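Local coordinates for molybdate-binding protein MolA (Haemophilus influenzae, PDB 3PSH), which binds molybdate and tungstate, but not sulfate or phosphate, in the periplasm and serves the low-affinity molybdate importer MolBCA, at residues I18-L24 with K39-L45; N30-D36 with Y314-R320; L125-L129 with K220-Q224; L227-L231 with G256-I260. All blocks are in the same frame, centred on the assembly; numbering follows the deposited sequence.

Contact 1: residues I18-L24 with K39-L45; sequences INRAVVL and KQIVGVL
Val42 lies against one face of the Arg20 guanidinium. Its CG1 sits 3.8 Å above the guanidinium plane, toward the rim. The Arg20 chain bends at chi3 (80°), which folds the group back over the valine. The charged end is held outside the pair, where NH2 bonds to Leu83 O. The other methyl of Val42, CG2, packs 4.0 Å from Val22 CG2. On the face that carries Ala21, Val23, Ile41 and Val44, Val23 CG2 rests 4.0 Å from Ile41 CG1. Val23 CG1 is anti to the backbone N (chi1 179°), which leaves CG2 for this contact. Helix 26-34 and Phe151 of helix 132-151 also pack on this face. Gly43 lies beside Val22, whose CG2 comes to 3.7 Å from Gly43 N. The backbones pair in parallel. Ala21 N bonds to Gln40 O, and Val23 N to Gly43 O at 2.8 Å. Ala21 O takes a strong bond from Val42 N (2.8 Å) and a weak one from Gly43 N. The register slips by one residue here, a beta bulge. Strands 21-24 and 41-44, with helix 26-34 between them, form a beta-alpha-beta unit at one edge of a four-stranded parallel sheet.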
loop_
_atom_site.group_PDB
_atom_site.type_symbol
_atom_site.label_atom_id
_atom_site.label_comp_id
_atom_site.label_asym_id
_atom_site.label_seq_id
_atom_site.Cartn_x
_atom_site.Cartn_y
_atom_site.Cartn_z
ATOM N N ILE A 18 -17.818 12.062 -12.190
ATOM C CA ILE A 18 -16.391 12.349 -12.375
ATOM C C ILE A 18 -15.848 11.616 -13.634
ATOM O O ILE A 18 -15.928 10.323 -13.822
ATOM C CB ILE A 18 -15.638 11.821 -11.109
ATOM C CG1 ILE A 18 -15.951 12.640 -9.866
ATOM C CG2 ILE A 18 -14.099 11.875 -11.238
ATOM C CD1 ILE A 18 -15.691 14.086 -10.099
ATOM N N ASN A 19 -15.207 12.419 -14.474
ATOM C CA ASN A 19 -14.612 11.835 -15.674
ATOM C C ASN A 19 -13.161 12.318 -15.936
ATOM O O ASN A 19 -12.520 11.874 -16.833
ATOM C CB ASN A 19 -15.445 12.161 -16.902
ATOM C CG ASN A 19 -16.752 11.479 -16.869
ATOM O OD1 ASN A 19 -17.846 12.105 -16.666
ATOM N ND2 ASN A 19 -16.691 10.192 -17.058
ATOM N N ARG A 20 -12.758 13.324 -15.134
ATOM C CA ARG A 20 -11.433 13.976 -15.290
ATOM C C ARG A 20 -10.655 14.113 -13.971
ATOM O O ARG A 20 -10.156 15.170 -13.618
ATOM C CB ARG A 20 -11.586 15.353 -15.972
ATOM C CG ARG A 20 -12.150 15.152 -17.369
ATOM C CD ARG A 20 -12.276 16.493 -18.127
ATOM N NE ARG A 20 -10.902 16.709 -18.565
ATOM C CZ ARG A 20 -10.276 16.103 -19.568
ATOM N NH1 ARG A 20 -10.950 15.326 -20.473
ATOM N NH2 ARG A 20 -8.944 16.334 -19.733
ATOM N N ALA A 21 -10.494 12.966 -13.282
ATOM C CA ALA A 21 -9.902 13.040 -11.956
ATOM C C ALA A 21 -8.379 13.080 -12.153
ATOM O O ALA A 21 -7.851 12.423 -13.110
ATOM C CB ALA A 21 -10.256 11.732 -11.205
ATOM N N VAL A 22 -7.710 13.727 -11.202
ATOM C CA VAL A 22 -6.217 13.632 -11.256
ATOM C C VAL A 22 -5.854 12.906 -9.963
ATOM O O VAL A 22 -6.352 13.255 -8.917
ATOM C CB VAL A 22 -5.615 15.052 -11.390
ATOM C CG1 VAL A 22 -4.087 14.991 -11.100
ATOM C CG2 VAL A 22 -5.823 15.445 -12.875
ATOM N N VAL A 23 -5.028 11.858 -10.059
ATOM C CA VAL A 23 -4.812 11.029 -8.877
ATOM C C VAL A 23 -3.348 11.122 -8.431
ATOM O O VAL A 23 -2.479 10.537 -9.074
ATOM C CB VAL A 23 -5.204 9.506 -9.141
ATOM C CG1 VAL A 23 -4.904 8.755 -7.840
ATOM C CG2 VAL A 23 -6.706 9.455 -9.492
ATOM N N LEU A 24 -3.113 11.946 -7.395
ATOM C CA LEU A 24 -1.719 12.256 -6.955
ATOM C C LEU A 24 -1.191 11.376 -5.818
ATOM O O LEU A 24 -0.502 11.845 -4.897
ATOM C CB LEU A 24 -1.555 13.789 -6.654
ATOM C CG LEU A 24 -1.927 14.763 -7.874
ATOM C CD1 LEU A 24 -1.652 16.185 -7.404
ATOM C CD2 LEU A 24 -1.182 14.375 -9.190
ATOM N N LYS A 39 -10.712 5.104 -17.010
ATOM C CA LYS A 39 -11.212 5.961 -18.087
ATOM C C LYS A 39 -11.688 7.311 -17.524
ATOM O O LYS A 39 -11.933 8.253 -18.273
ATOM C CB LYS A 39 -12.435 5.340 -18.637
ATOM C CG LYS A 39 -12.259 4.248 -19.633
ATOM C CD LYS A 39 -13.618 3.539 -19.679
ATOM C CE LYS A 39 -13.469 2.048 -19.992
ATOM N NZ LYS A 39 -13.253 1.172 -18.776
ATOM N N GLN A 40 -11.925 7.336 -16.236
ATOM C CA GLN A 40 -12.300 8.587 -15.514
ATOM C C GLN A 40 -11.134 9.359 -14.940
ATOM O O GLN A 40 -11.334 10.249 -14.156
ATOM C CB GLN A 40 -13.349 8.288 -14.449
ATOM C CG GLN A 40 -14.599 7.670 -15.048
ATOM C CD GLN A 40 -15.429 6.983 -14.002
ATOM O OE1 GLN A 40 -16.162 7.623 -13.238
ATOM N NE2 GLN A 40 -15.210 5.649 -13.864
ATOM N N ILE A 41 -9.904 8.972 -15.298
ATOM C CA ILE A 41 -8.717 9.692 -14.773
ATOM C C ILE A 41 -7.936 10.309 -15.942
ATOM O O ILE A 41 -7.813 9.673 -16.985
ATOM C CB ILE A 41 -7.819 8.635 -14.107
ATOM C CG1 ILE A 41 -8.542 8.142 -12.823
ATOM C CG2 ILE A 41 -6.412 9.198 -13.732
ATOM C CD1 ILE A 41 -7.949 6.763 -12.281
ATOM N N VAL A 42 -7.418 11.516 -15.759
ATOM C CA VAL A 42 -6.685 12.189 -16.822
ATOM C C VAL A 42 -5.304 12.669 -16.367
ATOM O O VAL A 42 -4.541 13.197 -17.208
ATOM C CB VAL A 42 -7.455 13.373 -17.404
ATOM C CG1 VAL A 42 -8.751 12.834 -18.082
ATOM C CG2 VAL A 42 -7.638 14.409 -16.328
ATOM N N GLY A 43 -4.973 12.513 -15.048
ATOM C CA GLY A 43 -3.541 12.708 -14.656
ATOM C C GLY A 43 -3.230 11.898 -13.410
ATOM O O GLY A 43 -4.136 11.492 -12.713
ATOM N N VAL A 44 -1.950 11.659 -13.227
ATOM C CA VAL A 44 -1.539 10.809 -12.095
ATOM C C VAL A 44 -0.207 11.369 -11.593
ATOM O O VAL A 44 0.450 12.131 -12.340
ATOM C CB VAL A 44 -1.364 9.273 -12.596
ATOM C CG1 VAL A 44 -2.681 8.675 -13.087
ATOM C CG2 VAL A 44 -0.283 9.127 -13.632
ATOM N N LEU A 45 0.177 11.033 -10.346
ATOM C CA LEU A 45 1.469 11.416 -9.808
ATOM C C LEU A 45 2.638 11.116 -10.766
ATOM O O LEU A 45 2.733 10.070 -11.383
ATOM C CB LEU A 45 1.744 10.785 -8.411
ATOM C CG LEU A 45 1.868 9.236 -8.358
ATOM C CD1 LEU A 45 2.428 8.827 -6.956
ATOM C CD2 LEU A 45 0.695 8.434 -8.697
HETATM O O HOH W 1 -12.403 11.463 -19.483
#

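Contact 2: residues N30-D36 with Y314-R320; sequences NIAVQLD and YYQKFYR
Tyr319 and Tyr314 each give a hydroxyl hydrogen bond to a side-chain amide of helix 26-34. Asn30 CG is anti to the backbone N (chi1 177°), which carries OD1 to the Tyr319 hydroxyl. Tyr319 OH donates to Asn30 OD1 at 2.8 Å, on a lone pair and in the carbonyl plane. The amide and ring are nearly coplanar, 13° apart. Asn30 OD1 also bonds to Tyr56 OH. Tyr314 OH donates to Gln34 OE1 at 2.7 Å, again in the carbonyl plane. Gln34 NE2 bonds to Glu284 OE1 of helix 283-297, with weaker bonds to Asn30.

Arg320 grips a backbone oxygen. Its NH1 and NH2 both bond end-on to Val33 O, at 3.0 and 2.9 Å. The same oxygen accepts Asp36 N in the Schellman motif that ends helix 26-34.

The charged pair is stacked. The Asp36 carboxylate lies almost parallel to the Arg320 guanidinium, with OD1 over one face and 3.3 Å from NE. No N-H points at it, so this salt bridge rests on charge alone.

Gln34 CG lies over the Tyr319 ring face in a CH-pi contact, 4.0 Å from the centroid. The Gln34 amide stacks on the same ring, planes 27° apart. Val33 CG1 meets the ring edge.

The Gln34 amide is therefore held flat and fixed from both ends. Arg320 supplies positive charge where helix carbonyls end, which is probably favourable.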
loop_
_atom_site.group_PDB
_atom_site.type_symbol
_atom_site.label_atom_id
_atom_site.label_comp_id
_atom_site.label_asym_id
_atom_site.label_seq_id
_atom_site.Cartn_x
_atom_site.Cartn_y
_atom_site.Cartn_z
ATOM N N ASN A 30 -3.943 2.590 -7.496
ATOM C CA ASN A 30 -4.015 1.128 -7.615
ATOM C C ASN A 30 -5.478 0.733 -7.273
ATOM O O ASN A 30 -6.015 -0.123 -7.911
ATOM C CB ASN A 30 -2.984 0.537 -6.619
ATOM C CG ASN A 30 -3.023 -0.979 -6.592
ATOM O OD1 ASN A 30 -3.260 -1.632 -7.644
ATOM N ND2 ASN A 30 -2.742 -1.536 -5.415
ATOM N N ILE A 31 -6.050 1.348 -6.254
ATOM C CA ILE A 31 -7.513 1.095 -5.979
ATOM C C ILE A 31 -8.381 1.395 -7.197
ATOM O O ILE A 31 -9.247 0.578 -7.562
ATOM C CB ILE A 31 -7.972 1.756 -4.638
ATOM C CG1 ILE A 31 -7.238 1.127 -3.414
ATOM C CG2 ILE A 31 -9.588 1.774 -4.564
ATOM C CD1 ILE A 31 -7.309 1.934 -2.181
ATOM N N ALA A 32 -8.181 2.575 -7.787
ATOM C CA ALA A 32 -9.009 2.978 -8.943
ATOM C C ALA A 32 -8.841 2.016 -10.084
ATOM O O ALA A 32 -9.850 1.731 -10.800
ATOM C CB ALA A 32 -8.648 4.391 -9.465
ATOM N N VAL A 33 -7.617 1.475 -10.263
ATOM C CA VAL A 33 -7.420 0.516 -11.325
ATOM C C VAL A 33 -8.296 -0.704 -10.997
ATOM O O VAL A 33 -8.922 -1.345 -11.883
ATOM C CB VAL A 33 -5.884 0.143 -11.455
ATOM C CG1 VAL A 33 -5.701 -1.151 -12.300
ATOM C CG2 VAL A 33 -5.102 1.331 -12.012
ATOM N N GLN A 34 -8.326 -1.067 -9.726
ATOM C CA GLN A 34 -9.072 -2.292 -9.358
ATOM C C GLN A 34 -10.586 -2.088 -9.317
ATOM O O GLN A 34 -11.375 -3.007 -9.086
ATOM C CB GLN A 34 -8.587 -2.921 -8.035
ATOM C CG GLN A 34 -7.089 -3.345 -8.175
ATOM C CD GLN A 34 -6.575 -3.874 -6.826
ATOM O OE1 GLN A 34 -7.079 -4.911 -6.331
ATOM N NE2 GLN A 34 -5.641 -3.126 -6.196
ATOM N N LEU A 35 -10.995 -0.823 -9.302
ATOM C CA LEU A 35 -12.415 -0.439 -9.445
ATOM C C LEU A 35 -12.774 -0.264 -10.941
ATOM O O LEU A 35 -13.976 0.034 -11.236
ATOM C CB LEU A 35 -12.633 0.893 -8.706
ATOM C CG LEU A 35 -12.561 0.841 -7.207
ATOM C CD1 LEU A 35 -12.814 2.267 -6.733
ATOM C CD2 LEU A 35 -13.591 -0.184 -6.541
ATOM N N ASP A 36 -11.821 -0.511 -11.857
ATOM C CA ASP A 36 -12.010 -0.377 -13.361
ATOM C C ASP A 36 -12.462 1.075 -13.596
ATOM O O ASP A 36 -13.384 1.301 -14.413
ATOM C CB ASP A 36 -13.148 -1.274 -13.945
ATOM C CG ASP A 36 -12.952 -1.601 -15.456
ATOM O OD1 ASP A 36 -11.926 -1.217 -16.066
ATOM O OD2 ASP A 36 -13.904 -2.228 -16.026
ATOM N N TYR A 314 -8.454 -13.429 -8.319
ATOM C CA TYR A 314 -8.375 -12.054 -7.875
ATOM C C TYR A 314 -7.905 -11.153 -9.047
ATOM O O TYR A 314 -8.536 -10.060 -9.281
ATOM C CB TYR A 314 -7.388 -11.922 -6.673
ATOM C CG TYR A 314 -7.365 -10.485 -6.001
ATOM C CD1 TYR A 314 -7.978 -10.291 -4.808
ATOM C CD2 TYR A 314 -6.830 -9.417 -6.683
ATOM C CE1 TYR A 314 -8.008 -8.962 -4.190
ATOM C CE2 TYR A 314 -6.754 -8.159 -6.120
ATOM C CZ TYR A 314 -7.403 -7.901 -4.864
ATOM O OH TYR A 314 -7.445 -6.614 -4.292
ATOM N N TYR A 315 -6.853 -11.562 -9.735
ATOM C CA TYR A 315 -6.307 -10.767 -10.847
ATOM C C TYR A 315 -7.349 -10.711 -11.968
ATOM O O TYR A 315 -7.561 -9.633 -12.501
ATOM C CB TYR A 315 -4.954 -11.249 -11.347
ATOM C CG TYR A 315 -3.806 -10.594 -10.644
ATOM C CD1 TYR A 315 -3.592 -10.726 -9.256
ATOM C CD2 TYR A 315 -2.886 -9.793 -11.352
ATOM C CE1 TYR A 315 -2.448 -10.062 -8.647
ATOM C CE2 TYR A 315 -1.736 -9.203 -10.777
ATOM C CZ TYR A 315 -1.543 -9.328 -9.359
ATOM O OH TYR A 315 -0.445 -8.657 -8.842
ATOM N N GLN A 316 -8.066 -11.795 -12.231
ATOM C CA GLN A 316 -8.978 -11.746 -13.395
ATOM C C GLN A 316 -10.146 -10.800 -13.044
ATOM O O GLN A 316 -10.600 -10.038 -13.939
ATOM C CB GLN A 316 -9.494 -13.176 -13.694
ATOM C CG GLN A 316 -8.358 -14.105 -14.188
ATOM C CD GLN A 316 -7.938 -13.848 -15.627
ATOM O OE1 GLN A 316 -8.546 -13.068 -16.340
ATOM N NE2 GLN A 316 -6.800 -14.463 -16.034
ATOM N N LYS A 317 -10.540 -10.783 -11.744
ATOM C CA LYS A 317 -11.654 -9.939 -11.276
ATOM C C LYS A 317 -11.323 -8.440 -11.208
ATOM O O LYS A 317 -12.016 -7.601 -11.865
ATOM C CB LYS A 317 -12.260 -10.429 -9.957
ATOM C CG LYS A 317 -13.210 -9.440 -9.342
ATOM C CD LYS A 317 -14.627 -9.583 -9.905
ATOM C CE LYS A 317 -15.534 -8.496 -9.297
ATOM N NZ LYS A 317 -16.823 -8.518 -10.223
ATOM N N PHE A 318 -10.143 -8.104 -10.613
ATOM C CA PHE A 318 -9.852 -6.695 -10.275
ATOM C C PHE A 318 -8.862 -6.083 -11.223
ATOM O O PHE A 318 -8.858 -4.833 -11.365
ATOM C CB PHE A 318 -9.377 -6.644 -8.783
ATOM C CG PHE A 318 -10.535 -7.011 -7.835
ATOM C CD1 PHE A 318 -11.686 -6.239 -7.820
ATOM C CD2 PHE A 318 -10.512 -8.174 -7.048
ATOM C CE1 PHE A 318 -12.784 -6.580 -7.043
ATOM C CE2 PHE A 318 -11.601 -8.522 -6.240
ATOM C CZ PHE A 318 -12.746 -7.720 -6.188
ATOM N N TYR A 319 -7.964 -6.896 -11.807
ATOM C CA TYR A 319 -7.043 -6.315 -12.795
ATOM C C TYR A 319 -7.373 -6.683 -14.217
ATOM O O TYR A 319 -6.690 -6.227 -15.094
ATOM C CB TYR A 319 -5.579 -6.710 -12.508
ATOM C CG TYR A 319 -4.990 -6.108 -11.232
ATOM C CD1 TYR A 319 -4.770 -4.709 -11.126
ATOM C CD2 TYR A 319 -4.636 -6.946 -10.137
ATOM C CE1 TYR A 319 -4.174 -4.133 -9.975
ATOM C CE2 TYR A 319 -3.971 -6.369 -8.992
ATOM C CZ TYR A 319 -3.827 -4.988 -8.895
ATOM O OH TYR A 319 -3.170 -4.450 -7.834
ATOM N N ARG A 320 -8.404 -7.500 -14.419
ATOM C CA ARG A 320 -8.934 -7.919 -15.754
ATOM C C ARG A 320 -7.809 -8.589 -16.616
ATOM O O ARG A 320 -7.758 -8.532 -17.902
ATOM C CB ARG A 320 -9.575 -6.675 -16.454
ATOM C CG ARG A 320 -10.591 -5.963 -15.646
ATOM C CD ARG A 320 -10.872 -4.541 -16.246
ATOM N NE ARG A 320 -9.718 -3.684 -15.884
ATOM C CZ ARG A 320 -9.494 -3.107 -14.672
ATOM N NH1 ARG A 320 -10.232 -3.363 -13.610
ATOM N NH2 ARG A 320 -8.410 -2.366 -14.528
#

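Contact 3: residues L125-L129 with K220-Q224; sequences LNPTL and KGFKQ
Asn126 reaches across to the backbone of Gly221 and Phe222. Its CG is anti to the carbonyl carbon (chi1 -59°), and this turns the side chain toward those two residues. The side-chain CB lies 4.1 Å from Gly221 CA. Gly221 has positive phi and no side chain. It also makes backbone hydrogen bonds to Gly197 and Ser198.

Strand 222-224 pairs antiparallel with strand 194-196, which ends in the molybdate ligand Tyr196. Phe222 stacks edge-to-face on Tyr196, and its side chain is about 6 Å from the bound ion at the nearest atoms. Segment 125-129 belongs to the loop between strand 109-112 and helix 132-151. The arrangement is consistent with a link across the binding cleft between two lobes, one with the parallel sheet that holds strand 109-112 and one with strand 222-224, as in this family of periplasmic binding proteins.

Lys220 is the second main contributor. Its chain is fully extended and runs past Asn126 to Thr128. Lys220 CE lies 3.3 Å from Asn126 O and 3.4 Å from Thr128 OG1. A water joins the two ends: it accepts from Lys220 NZ and lies 2.9 Å from Thr128 OG1. Lys223 bends back at chi2 and chi4, and its NZ bonds to Lys220 O at 2.9 Å, in the carbonyl plane and on a lone pair.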
loop_
_atom_site.group_PDB
_atom_site.type_symbol
_atom_site.label_atom_id
_atom_site.label_comp_id
_atom_site.label_asym_id
_atom_site.label_seq_id
_atom_site.Cartn_x
_atom_site.Cartn_y
_atom_site.Cartn_z
ATOM N N LEU A 125 2.600 12.075 8.086
ATOM C CA LEU A 125 3.193 11.008 7.215
ATOM C C LEU A 125 3.309 9.715 8.075
ATOM O O LEU A 125 3.020 8.589 7.633
ATOM C CB LEU A 125 4.540 11.469 6.715
ATOM C CG LEU A 125 5.467 10.425 6.079
ATOM C CD1 LEU A 125 4.894 9.697 4.764
ATOM C CD2 LEU A 125 6.798 11.285 5.899
ATOM N N ASN A 126 3.782 9.908 9.338
ATOM C CA ASN A 126 4.096 8.757 10.252
ATOM C C ASN A 126 3.357 8.921 11.525
ATOM O O ASN A 126 3.782 9.687 12.440
ATOM C CB ASN A 126 5.632 8.756 10.588
ATOM C CG ASN A 126 6.522 8.630 9.345
ATOM O OD1 ASN A 126 7.415 9.485 9.076
ATOM N ND2 ASN A 126 6.241 7.643 8.526
ATOM N N PRO A 127 2.175 8.299 11.610
ATOM C CA PRO A 127 1.242 8.496 12.780
ATOM C C PRO A 127 1.651 7.650 13.972
ATOM O O PRO A 127 2.479 6.720 13.818
ATOM C CB PRO A 127 -0.091 8.029 12.284
ATOM C CG PRO A 127 0.273 6.988 11.177
ATOM C CD PRO A 127 1.606 7.422 10.552
ATOM N N THR A 128 1.146 8.025 15.131
ATOM C CA THR A 128 1.147 7.227 16.376
ATOM C C THR A 128 -0.340 6.803 16.567
ATOM O O THR A 128 -1.265 7.641 16.700
ATOM C CB THR A 128 1.584 8.125 17.584
ATOM O OG1 THR A 128 2.891 8.605 17.330
ATOM C CG2 THR A 128 1.505 7.374 18.882
ATOM N N LEU A 129 -0.548 5.492 16.610
ATOM C CA LEU A 129 -1.863 4.910 16.580
ATOM C C LEU A 129 -2.016 3.936 17.732
ATOM O O LEU A 129 -1.173 3.060 17.944
ATOM C CB LEU A 129 -2.110 4.157 15.284
ATOM C CG LEU A 129 -1.960 4.987 14.031
ATOM C CD1 LEU A 129 -1.898 3.970 12.868
ATOM C CD2 LEU A 129 -3.101 5.997 13.831
ATOM N N LYS A 220 9.865 4.803 14.271
ATOM C CA LYS A 220 8.529 5.312 13.958
ATOM C C LYS A 220 8.340 5.543 12.466
ATOM O O LYS A 220 9.002 6.418 11.845
ATOM C CB LYS A 220 8.346 6.633 14.728
ATOM C CG LYS A 220 6.882 7.155 14.664
ATOM C CD LYS A 220 6.920 8.692 15.048
ATOM C CE LYS A 220 5.470 9.178 15.177
ATOM N NZ LYS A 220 5.311 10.505 15.782
ATOM N N GLY A 221 7.434 4.734 11.876
ATOM C CA GLY A 221 7.133 4.895 10.462
ATOM C C GLY A 221 8.323 4.750 9.553
ATOM O O GLY A 221 9.188 3.854 9.747
ATOM N N PHE A 222 8.346 5.479 8.451
ATOM C CA PHE A 222 9.286 5.118 7.417
ATOM C C PHE A 222 10.553 5.933 7.671
ATOM O O PHE A 222 10.534 7.180 7.698
ATOM C CB PHE A 222 8.734 5.338 5.996
ATOM C CG PHE A 222 9.774 4.984 4.920
ATOM C CD1 PHE A 222 10.076 3.637 4.602
ATOM C CD2 PHE A 222 10.643 6.015 4.439
ATOM C CE1 PHE A 222 11.088 3.314 3.733
ATOM C CE2 PHE A 222 11.660 5.693 3.560
ATOM C CZ PHE A 222 11.895 4.352 3.203
ATOM N N LYS A 223 11.690 5.253 7.941
ATOM C CA LYS A 223 12.936 5.975 8.299
ATOM C C LYS A 223 14.173 5.337 7.685
ATOM O O LYS A 223 14.138 4.118 7.404
ATOM C CB LYS A 223 13.152 6.063 9.819
ATOM C CG LYS A 223 12.093 6.880 10.585
ATOM C CD LYS A 223 12.192 8.368 10.274
ATOM C CE LYS A 223 10.909 9.093 10.758
ATOM N NZ LYS A 223 10.406 8.886 12.156
ATOM N N GLN A 224 15.249 6.121 7.512
ATOM C CA GLN A 224 16.583 5.555 7.241
ATOM C C GLN A 224 17.203 5.149 8.554
ATOM O O GLN A 224 17.182 5.936 9.537
ATOM C CB GLN A 224 17.519 6.593 6.585
ATOM C CG GLN A 224 18.867 5.953 6.105
ATOM C CD GLN A 224 19.730 6.860 5.230
ATOM O OE1 GLN A 224 20.095 7.960 5.650
ATOM N NE2 GLN A 224 20.069 6.393 4.021
HETATM O O HOH W 2 2.950 11.253 16.096
#

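Contact 4: residues L227-L231 with G256-I260; sequences LENVL and GWANI
Leu227 sets its CD1 methyl on the face of the Trp257 indole. The methyl is 3.8 Å from the centroid of the five-membered ring and 15° off the ring normal, a CH-pi contact. With CG anti to the backbone N (chi1 180°), the leucine leans out from its helix toward the indole. Its second methyl, CD2, drops onto Gly256, 3.9 Å from CA, where no side chain stands in the way. One turn on, Leu231 CD2 fits between Gly256 O, at 3.6 Å, and Ile260 CG1, at 3.7 Å. Val230 points toward the turn. Its CG1 meets both Trp257 CZ3 and Ile260 CD1, the latter at 3.8 Å. Leu193 of a loop and Tyr187 of strand 184-188 also pack against Val230 and Trp257. No hydrogen bond crosses the contact. A type I turn from Trp257 to Ile260 brings these two side chains to the same helix. Ile260 is the N-cap residue of helix 261-264. Helix 227-233 and this turn pack together in the lobe built round the parallel sheet of strands 211-213, 184-188, 237-240 and 268-270.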
loop_
_atom_site.group_PDB
_atom_site.type_symbol
_atom_site.label_atom_id
_atom_site.label_comp_id
_atom_site.label_asym_id
_atom_site.label_seq_id
_atom_site.Cartn_x
_atom_site.Cartn_y
_atom_site.Cartn_z
ATOM N N LEU A 227 23.195 0.405 9.453
ATOM C CA LEU A 227 23.612 -0.984 9.364
ATOM C C LEU A 227 23.747 -1.557 10.765
ATOM O O LEU A 227 23.269 -2.678 11.015
ATOM C CB LEU A 227 24.882 -1.162 8.475
ATOM C CG LEU A 227 25.479 -2.594 8.264
ATOM C CD1 LEU A 227 24.350 -3.726 7.992
ATOM C CD2 LEU A 227 26.594 -2.656 7.218
ATOM N N GLU A 228 24.297 -0.770 11.702
ATOM C CA GLU A 228 24.406 -1.240 13.095
ATOM C C GLU A 228 23.015 -1.672 13.725
ATOM O O GLU A 228 22.886 -2.718 14.419
ATOM C CB GLU A 228 25.214 -0.237 13.970
ATOM C CG GLU A 228 25.498 -0.731 15.382
ATOM C CD GLU A 228 26.388 -1.953 15.457
ATOM O OE1 GLU A 228 27.108 -2.309 14.479
ATOM O OE2 GLU A 228 26.305 -2.610 16.510
ATOM N N ASN A 229 21.962 -0.868 13.490
ATOM C CA ASN A 229 20.584 -1.211 13.906
ATOM C C ASN A 229 20.163 -2.593 13.391
ATOM O O ASN A 229 19.665 -3.392 14.160
ATOM C CB ASN A 229 19.563 -0.155 13.398
ATOM C CG ASN A 229 19.805 1.250 13.962
ATOM O OD1 ASN A 229 20.139 1.437 15.146
ATOM N ND2 ASN A 229 19.670 2.259 13.079
ATOM N N VAL A 230 20.373 -2.854 12.104
ATOM C CA VAL A 230 19.934 -4.113 11.497
ATOM C C VAL A 230 20.767 -5.329 12.022
ATOM O O VAL A 230 20.226 -6.435 12.270
ATOM C CB VAL A 230 20.100 -4.086 9.968
ATOM C CG1 VAL A 230 19.431 -5.361 9.339
ATOM C CG2 VAL A 230 19.569 -2.770 9.368
ATOM N N LEU A 231 22.058 -5.085 12.260
ATOM C CA LEU A 231 22.907 -6.174 12.837
ATOM C C LEU A 231 22.465 -6.499 14.260
ATOM O O LEU A 231 22.397 -7.678 14.634
ATOM C CB LEU A 231 24.335 -5.696 12.874
ATOM C CG LEU A 231 25.087 -5.444 11.558
ATOM C CD1 LEU A 231 26.519 -4.829 11.813
ATOM C CD2 LEU A 231 25.179 -6.713 10.716
ATOM N N GLY A 256 28.867 -6.394 4.608
ATOM C CA GLY A 256 28.470 -5.861 5.920
ATOM C C GLY A 256 27.241 -6.565 6.490
ATOM O O GLY A 256 27.035 -6.571 7.679
ATOM N N TRP A 257 26.441 -7.145 5.588
ATOM C CA TRP A 257 25.174 -7.832 5.899
ATOM C C TRP A 257 25.360 -9.335 6.127
ATOM O O TRP A 257 24.391 -10.034 6.586
ATOM C CB TRP A 257 24.141 -7.630 4.783
ATOM C CG TRP A 257 23.628 -6.213 4.717
ATOM C CD1 TRP A 257 24.333 -5.078 4.382
ATOM C CD2 TRP A 257 22.260 -5.813 4.862
ATOM N NE1 TRP A 257 23.460 -3.959 4.364
ATOM C CE2 TRP A 257 22.209 -4.394 4.722
ATOM C CE3 TRP A 257 21.088 -6.483 5.261
ATOM C CZ2 TRP A 257 20.980 -3.672 4.854
ATOM C CZ3 TRP A 257 19.880 -5.735 5.424
ATOM C CH2 TRP A 257 19.857 -4.353 5.201
ATOM N N ALA A 258 26.552 -9.853 5.783
ATOM C CA ALA A 258 26.782 -11.323 5.731
ATOM C C ALA A 258 26.517 -12.181 6.995
ATOM O O ALA A 258 26.189 -13.398 6.884
ATOM C CB ALA A 258 28.198 -11.630 5.173
ATOM N N ASN A 259 26.671 -11.560 8.166
ATOM C CA ASN A 259 26.521 -12.239 9.447
ATOM C C ASN A 259 25.103 -12.134 10.013
ATOM O O ASN A 259 24.755 -12.827 10.951
ATOM C CB ASN A 259 27.477 -11.712 10.514
ATOM C CG ASN A 259 28.902 -12.167 10.287
ATOM O OD1 ASN A 259 29.800 -11.503 10.755
ATOM N ND2 ASN A 259 29.119 -13.293 9.583
ATOM N N ILE A 260 24.280 -11.256 9.460
ATOM C CA ILE A 260 22.873 -11.379 9.794
ATOM C C ILE A 260 22.265 -12.784 9.556
ATOM O O ILE A 260 22.427 -13.457 8.532
ATOM C CB ILE A 260 22.074 -10.287 9.024
ATOM C CG1 ILE A 260 22.539 -8.905 9.458
ATOM C CG2 ILE A 260 20.633 -10.512 9.230
ATOM C CD1 ILE A 260 22.006 -7.930 8.388
#

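Overall arrangement
From the N terminus, contact 1 closes first, a short loop that holds helix 26-34 between strands 21-24 and 41-44. Contact 2 starts on that same helix, so the two cross along the chain, and they touch where Ile41 packs on Ala32. Contact 2 closes last, near the C terminus, bringing helix 307-319 back onto helix 26-34. Contacts 3 and 4 both fall within its long loop and follow one another in series. Contact 3 joins the loop before helix 132-151 to strand 222-224. Helix 227-233 follows that strand and opens contact 4, which lies about 43 Å from contact 1, centre to centre, across the chain's centre.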